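Local structure of histone acetyltransferase HPA2 and related acetyltransferases (Corynebacterium glutamicum ATCC 13032, 2QEC) at residues R118-K122 with F123-Y127; S135-R138 with G139-V142. The protein probably transfers an acyl group, most likely acetyl from acetyl-coenzyme A, as a member of the GCN5-related N-acetyltransferase family. The protein carries 1 engineered substitution. All coordinates share one frame; numbering follows the deposited sequence.

The two contacts mark the ends of strand 126-133, a central strand of the GNAT sheet. From the N terminus, the chain first passes through contact 1. There the loop 118-122 turns at K122 and closes on 123-127, which leads into the strand. The chain runs along the strand to the other side of the molecule. Contact 2 follows, closing the connection 135-142, with a tight turn at 137-140. The contacts are in series and neither nest nor cross. The centres of contacts 1 and 2 lie about 30 Å apart, on opposite sides of the chain's centre. Contact 1 faces the second subunit, while contact 2 shapes the probable cofactor loop that joins the central strand to helix 142-154.

Contact 1 of 2, residues R118-K122 with F123-Y127; sequences RFHPK and FPHWY
Two imidazole rings, H120 and H125, are hydrogen-bonded directly to each other. ND1 of H120 lies 3.0 Å from NE2 of H125, and the bond is fairly straight. The rings meet rim to rim, with their planes at 41°. The far nitrogen of H125, ND1, donates to F123 O at 2.8 Å. This bond is almost linear, and the oxygen lies close to the plane of the ring. The side chain reaches back because CG of H125 sits between its backbone N and carbonyl carbon (chi1 60°). H125 is thus gripped at both nitrogens, which fixes the turn of its ring. H120 also points an edge at Y127. H120 CE1 stands 3.6 Å above the plane of the Y127 ring, over the centre. The planes are at 71°, a T-shaped pair. Water 1 binds H120 NE2 and weakly joins it to Y127 OH. Between the two histidines the chain reverses in an inverse gamma turn centred on K122, with a weak bond from F123 N to P121 O at 2.9 Å. CB of P121 touches the edge of the F123 ring at CD2, 4.1 Å away. The loop leads into strand 126-133. Y160 of the adjacent strand meets the H120 ring, and F123 packs on A194 of the second subunit. Of the two nitrogens that face each other, one must carry a hydrogen and the other offer a lone pair, so the protonation of H120 and H125 is probably coupled.

Contact 2 of 2, residues S135-R138 with G139-V142; sequences SSAR and GTGV. With EDO (1,2-ethanediol), chain I.
A137 and T140 are the ends of a type II beta turn. It opens the Q/R-x-x-G-x-G/A loop of the GNAT fold, with R138 first and G141 fourth. In relatives this loop binds the pyrophosphate of acetyl-coenzyme A. R138 and G139 are the corner residues. G139 has a positive phi, as suits the third position of such a turn. G141, also with positive phi, is the N-cap of helix 142-154.

A side chain bonds across the turn: T140 OG1 donates to A137 O at 2.6 Å. The hydroxyl comes from above the carbonyl plane, 60° out of it, rather than along a lone pair. With chi1 at -52°, OG1 lies beside the backbone N of T140 and turns back over the peptide. R138 N also bonds to S135 O, across the short 3-10 segment that precedes the turn.

Water gives a second set of bonds. Water 2 donates to A137 O at 2.9 Å and accepts from the amides T140 N and V142 N. It therefore links the start of the turn to the first residue of the helix.

Apolar packing is slight. A137 CB meets V142 CG2 at 4.1 Å, and both residues rest on V74 of strand 73-80.

A bound 1,2-ethanediol, probably from the crystallisation liquor, lies beside the turn. The R138 chain runs out extended at first, with CG anti to the backbone N, and bends only at chi3. R138 CG touches C1 of the diol at 3.5 Å. Amides of this loop that hold a water and a diol are consistent with a site made for cofactor oxygens. G139 N gives O1 of the diol a weak hydrogen bond, 2.8 Å long and bent to 148°.

Contact 1 of 2, residues R118-K122 with F123-Y127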
# COMPACT_ATOMS: atom_id res chain seq x y z
N ARG A 118 9.95 1.32 -6.99
CA ARG A 118 8.93 0.45 -7.60
C ARG A 118 7.90 -0.19 -6.64
O ARG A 118 6.73 -0.46 -7.01
CB ARG A 118 9.59 -0.65 -8.46
N PHE A 119 8.30 -0.37 -5.39
CA PHE A 119 7.44 -1.00 -4.38
C PHE A 119 6.70 0.01 -3.51
O PHE A 119 5.86 -0.38 -2.71
CB PHE A 119 8.28 -1.94 -3.53
CG PHE A 119 8.77 -3.13 -4.29
CD1 PHE A 119 7.96 -4.24 -4.46
CD2 PHE A 119 10.05 -3.16 -4.85
CE1 PHE A 119 8.39 -5.34 -5.15
CE2 PHE A 119 10.48 -4.27 -5.56
CZ PHE A 119 9.65 -5.37 -5.70
N HIS A 120 6.97 1.31 -3.69
CA HIS A 120 6.21 2.35 -3.04
C HIS A 120 4.80 2.41 -3.62
O HIS A 120 4.61 2.46 -4.83
CB HIS A 120 6.81 3.75 -3.22
CG HIS A 120 8.17 3.91 -2.61
ND1 HIS A 120 8.51 5.01 -1.85
CD2 HIS A 120 9.28 3.14 -2.69
CE1 HIS A 120 9.76 4.89 -1.46
NE2 HIS A 120 10.26 3.78 -1.96
N PRO A 121 3.81 2.43 -2.75
CA PRO A 121 2.45 2.63 -3.26
C PRO A 121 2.30 3.92 -4.09
O PRO A 121 3.04 4.89 -3.91
CB PRO A 121 1.59 2.60 -1.98
CG PRO A 121 2.48 1.85 -0.96
CD PRO A 121 3.86 2.28 -1.29
N LYS A 122 1.42 3.90 -5.08
CA LYS A 122 1.34 5.01 -6.03
C LYS A 122 0.36 6.05 -5.52
O LYS A 122 -0.62 6.38 -6.17
CB LYS A 122 0.89 4.51 -7.40
CG LYS A 122 1.80 3.43 -7.99
CD LYS A 122 3.17 3.99 -8.39
CE LYS A 122 4.00 2.99 -9.23
NZ LYS A 122 5.36 3.54 -9.52
N PHE A 123 0.62 6.52 -4.33
CA PHE A 123 -0.20 7.52 -3.65
C PHE A 123 0.78 8.38 -2.88
O PHE A 123 1.84 7.90 -2.51
CB PHE A 123 -1.15 6.83 -2.67
CG PHE A 123 -2.07 5.85 -3.33
CD1 PHE A 123 -3.20 6.30 -3.96
CD2 PHE A 123 -1.76 4.49 -3.38
CE1 PHE A 123 -4.05 5.41 -4.62
CE2 PHE A 123 -2.58 3.61 -4.01
CZ PHE A 123 -3.75 4.07 -4.62
N PRO A 124 0.44 9.66 -2.65
CA PRO A 124 1.40 10.57 -1.99
C PRO A 124 1.76 10.10 -0.61
O PRO A 124 0.91 9.62 0.15
CB PRO A 124 0.66 11.91 -1.94
CG PRO A 124 -0.44 11.78 -2.98
CD PRO A 124 -0.82 10.34 -3.01
N HIS A 125 3.05 10.19 -0.28
CA HIS A 125 3.50 9.76 1.00
C HIS A 125 4.84 10.35 1.33
O HIS A 125 5.62 10.67 0.42
CB HIS A 125 3.65 8.21 1.04
CG HIS A 125 4.62 7.66 0.03
ND1 HIS A 125 4.23 7.36 -1.26
CD2 HIS A 125 5.93 7.33 0.12
CE1 HIS A 125 5.28 6.89 -1.92
NE2 HIS A 125 6.32 6.85 -1.11
N TRP A 126 5.13 10.43 2.63
CA TRP A 126 6.51 10.63 3.10
C TRP A 126 7.29 9.32 3.01
O TRP A 126 6.71 8.27 3.10
CB TRP A 126 6.53 11.08 4.55
CG TRP A 126 5.96 12.44 4.78
CD1 TRP A 126 4.63 12.80 4.77
CD2 TRP A 126 6.69 13.62 4.97
NE1 TRP A 126 4.51 14.15 4.98
CE2 TRP A 126 5.77 14.67 5.14
CE3 TRP A 126 8.09 13.89 5.10
CZ2 TRP A 126 6.18 15.97 5.39
CZ3 TRP A 126 8.48 15.18 5.33
CH2 TRP A 126 7.53 16.20 5.49
N TYR A 127 8.60 9.39 2.80
CA TYR A 127 9.44 8.19 2.82
C TYR A 127 10.52 8.39 3.84
O TYR A 127 11.25 9.32 3.70
CB TYR A 127 10.10 7.99 1.45
CG TYR A 127 11.14 6.88 1.30
CD1 TYR A 127 11.01 5.66 1.93
CD2 TYR A 127 12.27 7.08 0.49
CE1 TYR A 127 11.94 4.67 1.78
CE2 TYR A 127 13.19 6.10 0.33
CZ TYR A 127 13.02 4.89 0.96
OH TYR A 127 13.96 3.91 0.82
O HOH W 1 12.54 2.66 -1.85

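Contact 2 of 2, residues S135-R138 with G139-V142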
# COMPACT_ATOMS: atom_id res chain seq x y z
N SER A 135 27.04 4.67 17.50
CA SER A 135 27.31 3.47 18.30
C SER A 135 27.33 3.84 19.78
O SER A 135 26.72 3.16 20.62
CB SER A 135 28.66 2.85 17.91
OG SER A 135 28.74 2.67 16.50
N SER A 136 28.04 4.92 20.06
CA SER A 136 28.12 5.49 21.39
C SER A 136 26.76 5.80 22.03
O SER A 136 26.67 5.86 23.24
CB SER A 136 28.97 6.77 21.37
OG SER A 136 28.28 7.82 20.71
N ALA A 137 25.71 5.97 21.23
CA ALA A 137 24.41 6.41 21.76
C ALA A 137 23.36 5.32 21.63
O ALA A 137 22.18 5.60 21.72
CB ALA A 137 23.95 7.68 21.04
N ARG A 138 23.79 4.07 21.44
CA ARG A 138 22.85 2.92 21.35
C ARG A 138 22.08 2.80 22.68
O ARG A 138 22.62 3.09 23.73
CB ARG A 138 23.63 1.63 21.04
CG ARG A 138 22.77 0.41 20.79
CD ARG A 138 23.54 -0.92 20.77
NE ARG A 138 24.65 -0.96 21.72
CZ ARG A 138 24.54 -1.11 23.04
NH1 ARG A 138 23.35 -1.23 23.63
NH2 ARG A 138 25.65 -1.14 23.78
N GLY A 139 20.83 2.39 22.63
CA GLY A 139 20.03 2.23 23.85
C GLY A 139 19.63 3.52 24.54
O GLY A 139 19.37 3.51 25.74
N THR A 140 19.57 4.63 23.79
CA THR A 140 19.32 5.98 24.35
C THR A 140 17.98 6.60 23.95
O THR A 140 17.64 7.70 24.41
CB THR A 140 20.41 6.98 23.89
OG1 THR A 140 21.70 6.42 24.18
CG2 THR A 140 20.27 8.27 24.64
N GLY A 141 17.24 5.92 23.10
CA GLY A 141 15.99 6.43 22.57
C GLY A 141 16.16 7.39 21.41
O GLY A 141 15.22 8.09 21.06
N VAL A 142 17.33 7.38 20.80
CA VAL A 142 17.64 8.24 19.66
C VAL A 142 16.68 7.93 18.52
O VAL A 142 16.07 8.84 17.98
CB VAL A 142 19.10 8.05 19.17
CG1 VAL A 142 19.32 8.72 17.83
CG2 VAL A 142 20.07 8.62 20.19
C1 EDO I . 19.80 1.92 19.69
O1 EDO I . 18.83 1.86 20.74
C2 EDO I . 19.23 1.50 18.34
O2 EDO I . 20.14 1.88 17.29
O HOH W 2 19.40 5.18 21.04